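Local structure of DNA protection during starvation protein (Brevibacillus brevis, 1N1Q) at residues K26-F30 against S99-D103; N14-A18 against S70-T74. The protein probably stores iron and shields DNA during starvation, using hydrogen peroxide to oxidise Fe(2+) inside a hollow shell of twelve subunits. One frame throughout, in Å; residues are numbered along the deposited sequence.

Contact 1 of 2, residues K26-F30 against S99-D103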
# COMPACT_ATOMS: atom_id res chain seq x y z
N LYS A 26 6.27 -17.93 -19.68
CA LYS A 26 5.78 -19.08 -20.43
C LYS A 26 4.68 -19.79 -19.64
O LYS A 26 3.66 -20.20 -20.20
CB LYS A 26 6.93 -20.05 -20.72
CG LYS A 26 6.60 -21.13 -21.76
CD LYS A 26 7.85 -21.96 -22.09
CE LYS A 26 7.61 -22.93 -23.24
NZ LYS A 26 8.86 -23.66 -23.60
N LEU A 27 4.89 -19.93 -18.34
CA LEU A 27 3.92 -20.58 -17.47
C LEU A 27 2.65 -19.74 -17.36
O LEU A 27 1.54 -20.27 -17.21
CB LEU A 27 4.54 -20.83 -16.10
CG LEU A 27 5.65 -21.89 -16.18
CD1 LEU A 27 6.48 -21.89 -14.91
CD2 LEU A 27 5.02 -23.28 -16.41
N HIS A 28 2.81 -18.42 -17.43
CA HIS A 28 1.66 -17.50 -17.40
C HIS A 28 0.90 -17.73 -18.70
O HIS A 28 -0.33 -17.76 -18.72
CB HIS A 28 2.14 -16.04 -17.34
CG HIS A 28 2.22 -15.50 -15.95
ND1 HIS A 28 1.13 -15.01 -15.27
CD2 HIS A 28 3.27 -15.36 -15.11
CE1 HIS A 28 1.50 -14.59 -14.07
NE2 HIS A 28 2.80 -14.80 -13.95
N ASN A 29 1.65 -17.92 -19.78
CA ASN A 29 1.05 -18.15 -21.10
C ASN A 29 0.13 -19.36 -21.04
O ASN A 29 -1.02 -19.30 -21.47
CB ASN A 29 2.15 -18.39 -22.14
CG ASN A 29 1.60 -18.49 -23.56
OD1 ASN A 29 0.75 -19.33 -23.85
ND2 ASN A 29 2.10 -17.64 -24.45
N PHE A 30 0.63 -20.46 -20.48
CA PHE A 30 -0.15 -21.68 -20.35
C PHE A 30 -1.30 -21.50 -19.36
O PHE A 30 -2.42 -22.01 -19.56
CB PHE A 30 0.77 -22.83 -19.92
CG PHE A 30 1.81 -23.19 -20.96
CD1 PHE A 30 2.83 -24.09 -20.66
CD2 PHE A 30 1.76 -22.65 -22.24
CE1 PHE A 30 3.79 -24.43 -21.62
CE2 PHE A 30 2.70 -22.99 -23.21
CZ PHE A 30 3.72 -23.88 -22.90
N SER A 99 5.14 -29.76 -22.91
CA SER A 99 6.17 -28.74 -23.07
C SER A 99 6.90 -28.46 -21.74
O SER A 99 8.12 -28.28 -21.70
CB SER A 99 5.55 -27.44 -23.60
OG SER A 99 6.48 -26.39 -23.59
N VAL A 100 6.14 -28.44 -20.65
CA VAL A 100 6.74 -28.20 -19.34
C VAL A 100 7.62 -29.39 -19.00
O VAL A 100 8.70 -29.23 -18.42
CB VAL A 100 5.68 -28.02 -18.24
CG1 VAL A 100 6.35 -27.87 -16.89
CG2 VAL A 100 4.83 -26.79 -18.56
N VAL A 101 7.17 -30.59 -19.35
CA VAL A 101 7.96 -31.79 -19.09
C VAL A 101 9.29 -31.68 -19.84
O VAL A 101 10.34 -31.91 -19.26
CB VAL A 101 7.22 -33.07 -19.55
CG1 VAL A 101 8.19 -34.25 -19.56
CG2 VAL A 101 6.05 -33.36 -18.61
N ASN A 102 9.23 -31.30 -21.12
CA ASN A 102 10.44 -31.16 -21.92
C ASN A 102 11.38 -30.11 -21.33
O ASN A 102 12.57 -30.35 -21.20
CB ASN A 102 10.11 -30.75 -23.36
CG ASN A 102 9.40 -31.85 -24.13
OD1 ASN A 102 9.49 -33.03 -23.78
ND2 ASN A 102 8.69 -31.47 -25.19
N ASP A 103 10.83 -28.95 -20.96
CA ASP A 103 11.64 -27.89 -20.39
C ASP A 103 12.28 -28.30 -19.06
O ASP A 103 13.48 -28.10 -18.85
CB ASP A 103 10.79 -26.63 -20.19
CG ASP A 103 10.39 -25.98 -21.50
OD1 ASP A 103 10.92 -26.39 -22.56
OD2 ASP A 103 9.56 -25.06 -21.48
O HOH W 1 8.82 -26.73 -24.37
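F30 lays the edge of its ring against V100 and S99, with CD1 of F30 4.0 Å from CG2 of V100 and CZ of F30 3.8 Å from OG of S99. The pairing joins helix 4-33 to helix 93-120 in the four-helix bundle of this ferritin-like subunit. The two short segments run antiparallel at 164°, and their axes come no closer than 12.2 Å, too wide for the backbones to meet, so the direct contacts are made by side chains. One turn before F30, L27 reaches across as well, its CD2 4.1 Å from CG2 of V100. The valine methyl thus sits against both L27 and F30, and V100 also packs on F46 of helix 39-66 and L144 of helix 124-148, which makes this part of the bundle's apolar core.

A polar layer flanks this apolar patch. K26 extends in an all-trans conformation and places NZ 2.6 Å from OD2 of D103, a short salt bridge that is also a hydrogen bond; the same ammonium group donates to the carbonyl oxygen of K85 in the long connection before helix 93-120. The full stretch of the lysine is what lets it cross so wide an interface. H28 and N29 lie out of reach of 99-103, and ND2 of N29 hydrogen-bonds the carbonyl oxygen of A73 of the second subunit. On the D103 side a single water ties the polar groups together, accepting from NZ of K26 at 3.2 Å, lying 2.5 Å from OG of S99, and donating to OD1 of D103 at 2.8 Å.

Contact 2 of 2, residues N14-A18 against S70-T74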
# COMPACT_ATOMS: atom_id res chain seq x y z
N ASN A 14 23.43 -17.33 -13.86
CA ASN A 14 22.67 -16.39 -14.67
C ASN A 14 21.94 -17.07 -15.83
O ASN A 14 20.92 -16.57 -16.31
CB ASN A 14 23.57 -15.27 -15.21
CG ASN A 14 23.69 -14.11 -14.23
OD1 ASN A 14 22.73 -13.78 -13.54
ND2 ASN A 14 24.86 -13.47 -14.18
N ARG A 15 22.46 -18.21 -16.27
CA ARG A 15 21.85 -18.96 -17.35
C ARG A 15 20.48 -19.44 -16.85
O ARG A 15 19.50 -19.45 -17.59
CB ARG A 15 22.71 -20.17 -17.69
CG ARG A 15 22.69 -20.57 -19.15
CD ARG A 15 21.50 -21.45 -19.49
NE ARG A 15 21.86 -22.37 -20.57
CZ ARG A 15 22.83 -23.27 -20.47
NH1 ARG A 15 23.54 -23.38 -19.35
NH2 ARG A 15 23.12 -24.06 -21.50
N GLN A 16 20.42 -19.83 -15.58
CA GLN A 16 19.18 -20.30 -15.00
C GLN A 16 18.27 -19.13 -14.64
O GLN A 16 17.05 -19.26 -14.64
CB GLN A 16 19.46 -21.17 -13.78
CG GLN A 16 20.24 -22.43 -14.12
CD GLN A 16 19.70 -23.14 -15.35
OE1 GLN A 16 18.49 -23.37 -15.46
NE2 GLN A 16 20.58 -23.48 -16.28
N VAL A 17 18.87 -17.99 -14.34
CA VAL A 17 18.09 -16.79 -14.04
C VAL A 17 17.34 -16.48 -15.33
O VAL A 17 16.14 -16.22 -15.31
CB VAL A 17 18.99 -15.58 -13.69
CG1 VAL A 17 18.17 -14.29 -13.72
CG2 VAL A 17 19.60 -15.76 -12.29
N ALA A 18 18.05 -16.55 -16.45
CA ALA A 18 17.45 -16.27 -17.75
C ALA A 18 16.36 -17.28 -18.07
O ALA A 18 15.28 -16.92 -18.55
CB ALA A 18 18.53 -16.29 -18.84
N SER A 70 26.90 -10.13 -11.15
CA SER A 70 25.75 -9.28 -11.43
C SER A 70 24.73 -10.15 -12.14
O SER A 70 25.05 -10.79 -13.14
CB SER A 70 26.14 -8.10 -12.32
OG SER A 70 26.71 -7.05 -11.55
N PRO A 71 23.50 -10.19 -11.62
CA PRO A 71 22.43 -11.00 -12.20
C PRO A 71 21.83 -10.50 -13.50
O PRO A 71 21.74 -9.29 -13.73
CB PRO A 71 21.38 -11.03 -11.09
CG PRO A 71 21.50 -9.63 -10.54
CD PRO A 71 23.01 -9.46 -10.43
N ILE A 72 21.41 -11.43 -14.34
CA ILE A 72 20.78 -11.02 -15.58
C ILE A 72 19.46 -10.41 -15.12
O ILE A 72 18.69 -11.02 -14.37
CB ILE A 72 20.64 -12.23 -16.51
CG1 ILE A 72 21.98 -12.34 -17.27
CG2 ILE A 72 19.39 -12.11 -17.43
CD1 ILE A 72 22.17 -13.64 -18.03
N ALA A 73 19.23 -9.17 -15.56
CA ALA A 73 18.05 -8.45 -15.13
C ALA A 73 17.36 -7.59 -16.18
O ALA A 73 17.00 -6.45 -15.91
CB ALA A 73 18.40 -7.61 -13.90
N THR A 74 17.19 -8.15 -17.37
CA THR A 74 16.49 -7.48 -18.47
C THR A 74 15.89 -8.62 -19.27
O THR A 74 16.39 -9.75 -19.20
CB THR A 74 17.42 -6.67 -19.40
OG1 THR A 74 18.35 -7.56 -20.03
CG2 THR A 74 18.17 -5.59 -18.61
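Two hydrogen bonds from one carboxamide fix the extended segment 70-74 to helix 4-33. OD1 of N14 accepts from the backbone N of I72 at 2.8 Å, while ND2 of N14 donates to the carbonyl O of S70 at 2.9 Å. The asparagine therefore reads the NH and CO groups on the two sides of P71, a residue that has no amide hydrogen of its own to offer, and OD1 of N14 lies only 3.1 Å from CA of P71. Beyond this polar clasp, I72 turns its side chain onto the helix: its CD1 is 3.5 Å from CB of N14, and its CG2 is 4.5 Å from CB of A18. V17 closes in from the next turn, with CG1 3.4 Å from the carbonyl O of I72. I72 also packs on A77, S78 and E81 of helix 75-81, whose start is N-capped by T74, and P71 touches W32 of the second subunit. The arrangement belongs to the long crossover connection of the Dps fold, where a short helix lies between the second and third bundle helices, here close to the dimer interface that houses the ferroxidase centres.

Overall arrangement
Both contacts use helix 4-33, but at different levels and with different partners: contact 1 pairs it with another bundle helix, contact 2 with the connection leaving helix 39-66. Their centres lie 19 Å apart, on opposite sides of the chain's centre. Contact 1 is the more buried, an apolar centre bordered by charged groups and water; contact 2 is partly buried and relies on side-chain-to-backbone hydrogen bonds, as suits a segment without regular secondary structure. Both also reach the second subunit through the same kind of bond, N29 of contact 1 in one chain meeting A73 of contact 2 in the other, so the two regions adjoin across the dimer interface.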